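Local coordinates for glycosyl hydrolases family 31 family protein (Aspergillus niger, PDB 6DRU) that hydrolyses terminal alpha-xylosidic linkages of xyloglucan oligosaccharides, releasing alpha-xylose from the glucose at their non-reducing end, at residues Gly293-Asp298 with Pro326-Asp331. Sequence-based numbering, arbitrary orientation.
Sequences GDWALD and PSVADD. With NAG (2-acetamido-2-deoxy-beta-D-glucopyranose), chain D.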
ATOM      1  N   GLY A 293     -15.289 -11.639 -28.118  1.00 55.62           N
ATOM      2  CA  GLY A 293     -16.234 -10.621 -27.712  1.00 46.38           C
ATOM      3  C   GLY A 293     -17.400 -10.453 -28.658  1.00 56.00           C
ATOM      4  O   GLY A 293     -18.353  -9.738 -28.320  1.00 55.15           O
ATOM      5  N   ASP A 294     -17.352 -11.078 -29.837  1.00 59.54           N
ATOM      6  CA  ASP A 294     -18.481 -11.009 -30.760  1.00 64.46           C
ATOM      7  C   ASP A 294     -19.686 -11.764 -30.213  1.00 65.89           C
ATOM      8  O   ASP A 294     -20.831 -11.341 -30.411  1.00 64.68           O
ATOM      9  CB  ASP A 294     -18.074 -11.560 -32.127  1.00 62.62           C
ATOM     10  CG  ASP A 294     -17.245 -10.573 -32.930  1.00 64.24           C
ATOM     11  OD1 ASP A 294     -16.971  -9.467 -32.418  1.00 62.63           O
ATOM     12  OD2 ASP A 294     -16.867 -10.904 -34.074  1.00 64.89           O
ATOM     13  N   TRP A 295     -19.446 -12.879 -29.524  1.00 65.21           N
ATOM     14  CA  TRP A 295     -20.499 -13.686 -28.912  1.00 61.98           C
ATOM     15  C   TRP A 295     -21.553 -14.075 -29.946  1.00 61.78           C
ATOM     16  O   TRP A 295     -22.748 -13.806 -29.806  1.00 60.36           O
ATOM     17  CB  TRP A 295     -21.107 -12.956 -27.715  1.00 53.57           C
ATOM     18  CG  TRP A 295     -20.118 -12.805 -26.605  1.00 59.66           C
ATOM     19  CD1 TRP A 295     -19.223 -13.744 -26.179  1.00 59.32           C
ATOM     20  CD2 TRP A 295     -19.885 -11.640 -25.808  1.00 57.68           C
ATOM     21  NE1 TRP A 295     -18.464 -13.243 -25.152  1.00 62.40           N
ATOM     22  CE2 TRP A 295     -18.849 -11.951 -24.905  1.00 56.61           C
ATOM     23  CE3 TRP A 295     -20.460 -10.366 -25.761  1.00 52.67           C
ATOM     24  CZ2 TRP A 295     -18.375 -11.037 -23.969  1.00 47.26           C
ATOM     25  CZ3 TRP A 295     -19.987  -9.461 -24.830  1.00 51.68           C
ATOM     26  CH2 TRP A 295     -18.956  -9.801 -23.947  1.00 48.95           C
ATOM     27  N   ALA A 296     -21.068 -14.723 -31.002  1.00 64.22           N
ATOM     28  CA  ALA A 296     -21.874 -15.209 -32.109  1.00 57.11           C
ATOM     29  C   ALA A 296     -21.010 -16.134 -32.949  1.00 56.48           C
ATOM     30  O   ALA A 296     -19.792 -15.950 -33.038  1.00 62.18           O
ATOM     31  CB  ALA A 296     -22.413 -14.058 -32.967  1.00 53.89           C
ATOM     32  N   LEU A 297     -21.647 -17.128 -33.556  1.00 55.21           N
ATOM     33  CA  LEU A 297     -20.924 -18.050 -34.416  1.00 63.90           C
ATOM     34  C   LEU A 297     -20.461 -17.339 -35.680  1.00 61.16           C
ATOM     35  O   LEU A 297     -21.193 -16.537 -36.265  1.00 53.16           O
ATOM     36  CB  LEU A 297     -21.806 -19.248 -34.769  1.00 56.95           C
ATOM     37  CG  LEU A 297     -22.202 -20.120 -33.576  1.00 59.32           C
ATOM     38  CD1 LEU A 297     -23.272 -21.129 -33.966  1.00 64.16           C
ATOM     39  CD2 LEU A 297     -20.981 -20.821 -33.006  1.00 56.19           C
ATOM     40  N   ASP A 298     -19.230 -17.626 -36.090  1.00 61.93           N
ATOM     41  CA  ASP A 298     -18.678 -17.050 -37.308  1.00 62.94           C
ATOM     42  C   ASP A 298     -19.534 -17.463 -38.501  1.00 63.84           C
ATOM     43  O   ASP A 298     -19.627 -18.663 -38.802  1.00 71.33           O
ATOM     44  CB  ASP A 298     -17.230 -17.507 -37.498  1.00 66.76           C
ATOM     45  CG  ASP A 298     -16.551 -16.849 -38.692  1.00 72.93           C
ATOM     46  OD1 ASP A 298     -17.153 -15.947 -39.316  1.00 62.88           O
ATOM     47  OD2 ASP A 298     -15.402 -17.233 -39.003  1.00 68.65           O
ATOM     48  N   PRO A 326     -15.288 -15.203 -21.663  1.00 51.32           N
ATOM     49  CA  PRO A 326     -15.510 -13.840 -21.165  1.00 48.87           C
ATOM     50  C   PRO A 326     -14.541 -12.810 -21.724  1.00 59.62           C
ATOM     51  O   PRO A 326     -14.660 -11.627 -21.380  1.00 61.71           O
ATOM     52  CB  PRO A 326     -15.322 -14.002 -19.651  1.00 50.96           C
ATOM     53  CG  PRO A 326     -14.322 -15.099 -19.529  1.00 50.83           C
ATOM     54  CD  PRO A 326     -14.598 -16.049 -20.670  1.00 51.67           C
ATOM     55  N   SER A 327     -13.605 -13.216 -22.574  1.00 52.28           N
ATOM     56  CA  SER A 327     -12.589 -12.308 -23.083  1.00 55.91           C
ATOM     57  C   SER A 327     -13.136 -11.458 -24.222  1.00 65.61           C
ATOM     58  O   SER A 327     -13.963 -11.905 -25.024  1.00 61.99           O
ATOM     59  CB  SER A 327     -11.366 -13.091 -23.562  1.00 57.13           C
ATOM     60  OG  SER A 327     -11.735 -14.081 -24.504  1.00 55.54           O
ATOM     61  N   VAL A 328     -12.657 -10.217 -24.290  1.00 64.26           N
ATOM     62  CA  VAL A 328     -13.013  -9.287 -25.354  1.00 52.15           C
ATOM     63  C   VAL A 328     -11.733  -8.700 -25.924  1.00 49.74           C
ATOM     64  O   VAL A 328     -10.875  -8.225 -25.172  1.00 53.36           O
ATOM     65  CB  VAL A 328     -13.938  -8.164 -24.846  1.00 39.54           C
ATOM     66  CG1 VAL A 328     -14.245  -7.180 -25.966  1.00 44.93           C
ATOM     67  CG2 VAL A 328     -15.217  -8.745 -24.266  1.00 43.79           C
ATOM     68  N   ALA A 329     -11.609  -8.729 -27.246  1.00 51.73           N
ATOM     69  CA  ALA A 329     -10.462  -8.173 -27.946  1.00 60.25           C
ATOM     70  C   ALA A 329     -10.879  -6.910 -28.690  1.00 58.15           C
ATOM     71  O   ALA A 329     -12.068  -6.614 -28.846  1.00 61.75           O
ATOM     72  CB  ALA A 329      -9.860  -9.201 -28.911  1.00 49.17           C
ATOM     73  N   ASP A 330      -9.879  -6.162 -29.161  1.00 57.15           N
ATOM     74  CA  ASP A 330     -10.167  -4.912 -29.857  1.00 60.95           C
ATOM     75  C   ASP A 330     -10.827  -5.141 -31.209  1.00 66.00           C
ATOM     76  O   ASP A 330     -11.588  -4.286 -31.671  1.00 73.51           O
ATOM     77  CB  ASP A 330      -8.893  -4.081 -30.017  1.00 50.15           C
ATOM     78  CG  ASP A 330      -8.277  -3.692 -28.684  1.00 64.85           C
ATOM     79  OD1 ASP A 330      -7.146  -3.163 -28.684  1.00 65.29           O
ATOM     80  OD2 ASP A 330      -8.912  -3.935 -27.636  1.00 92.54           O
ATOM     81  N   ASP A 331     -10.554  -6.274 -31.860  1.00 60.14           N
ATOM     82  CA  ASP A 331     -11.174  -6.538 -33.154  1.00 51.07           C
ATOM     83  C   ASP A 331     -12.657  -6.871 -33.044  1.00 51.98           C
ATOM     84  O   ASP A 331     -13.328  -6.969 -34.077  1.00 58.44           O
ATOM     85  CB  ASP A 331     -10.441  -7.670 -33.880  1.00 58.99           C
ATOM     86  CG  ASP A 331     -10.137  -8.851 -32.976  1.00 84.84           C
ATOM     87  OD1 ASP A 331     -10.971  -9.175 -32.106  1.00113.30           O
ATOM     88  OD2 ASP A 331      -9.065  -9.467 -33.152  1.00 95.52           O
TER
HETATM   89  C1  NAG D   2      -9.784 -19.531 -37.754  1.00 66.93           C
HETATM   90  C2  NAG D   2     -10.654 -19.167 -38.938  1.00 69.58           C
HETATM   91  C3  NAG D   2     -11.308 -20.357 -39.534  1.00 75.09           C
HETATM   92  C4  NAG D   2     -10.275 -21.423 -39.827  1.00 69.88           C
HETATM   93  C5  NAG D   2      -9.549 -21.749 -38.541  1.00 77.19           C
HETATM   94  C6  NAG D   2      -8.516 -22.831 -38.773  1.00 78.22           C
HETATM   95  C7  NAG D   2     -11.530 -16.860 -38.818  1.00 66.43           C
HETATM   96  C8  NAG D   2     -12.612 -15.899 -38.376  1.00 62.87           C
HETATM   97  N2  NAG D   2     -11.655 -18.244 -38.529  1.00 73.38           N
HETATM   98  O3  NAG D   2     -12.014 -19.962 -40.688  1.00 72.76           O
HETATM   99  O4  NAG D   2     -10.897 -22.577 -40.339  1.00 70.08           O
HETATM  100  O5  NAG D   2      -8.911 -20.582 -38.085  1.00 74.30           O
HETATM  101  O6  NAG D   2      -7.352 -22.533 -38.035  1.00 88.55           O
HETATM  102  O7  NAG D   2     -10.558 -16.448 -39.419  1.00 61.32           O
HETATM  103  O   HOH W   1     -14.312 -14.274 -26.441  1.00 66.26           O
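The indole of W295 meets V328 through its six-membered ring: CZ2 and CH2 both reach the methyl CG2, with CH2 to CG2 at 3.9 Å, and the methyl comes in obliquely. One face of the indole carries the carbonyl oxygen G293 O, 3.3 Å above the ring plane and shifted toward the rim; that oxygen also accepts a hydrogen bond from N334. At the pyrrole edge, NE1 is bonded to the backbone oxygen of W325, which helps set the rotation of the ring, and side chains of helices 335-340 and 370-385 also pack on the indole. With CG1 anti to the backbone N (chi1 178°), CG2 of V328 stands beside that N and anti to the carbonyl carbon, and it is CG2 that meets the indole; the two side chains cross at about a right angle.

Beside this apolar patch the backbones come close, with the CA atoms of G293 and V328 4.2 Å apart. G293 has a positive phi, 110°, a backbone shape common for glycine, and its CA lies against V328 CG2 at 4.1 Å. No direct hydrogen bond joins the segments; instead a water bridges them, donating to S327 O at 2.8 Å and accepting a weak bond from G293 N at 3.3 Å. The OG of S327 is held by Q292.

The contact joins the loop after barrel strand 281-284 to the C-terminal part of strand 319-328 and what follows it in the TIM-barrel domain. The side chain of S327 lies about 10 Å from that of D395, the active-site aspartate. Farther along, D298 lies beside an attached glycan. The segments are linked by apolar packing on V328 CG2 and by a bridging water, so the indole and the loop backbone also depend on bonds to residues next to the segments, such as W325 and N334.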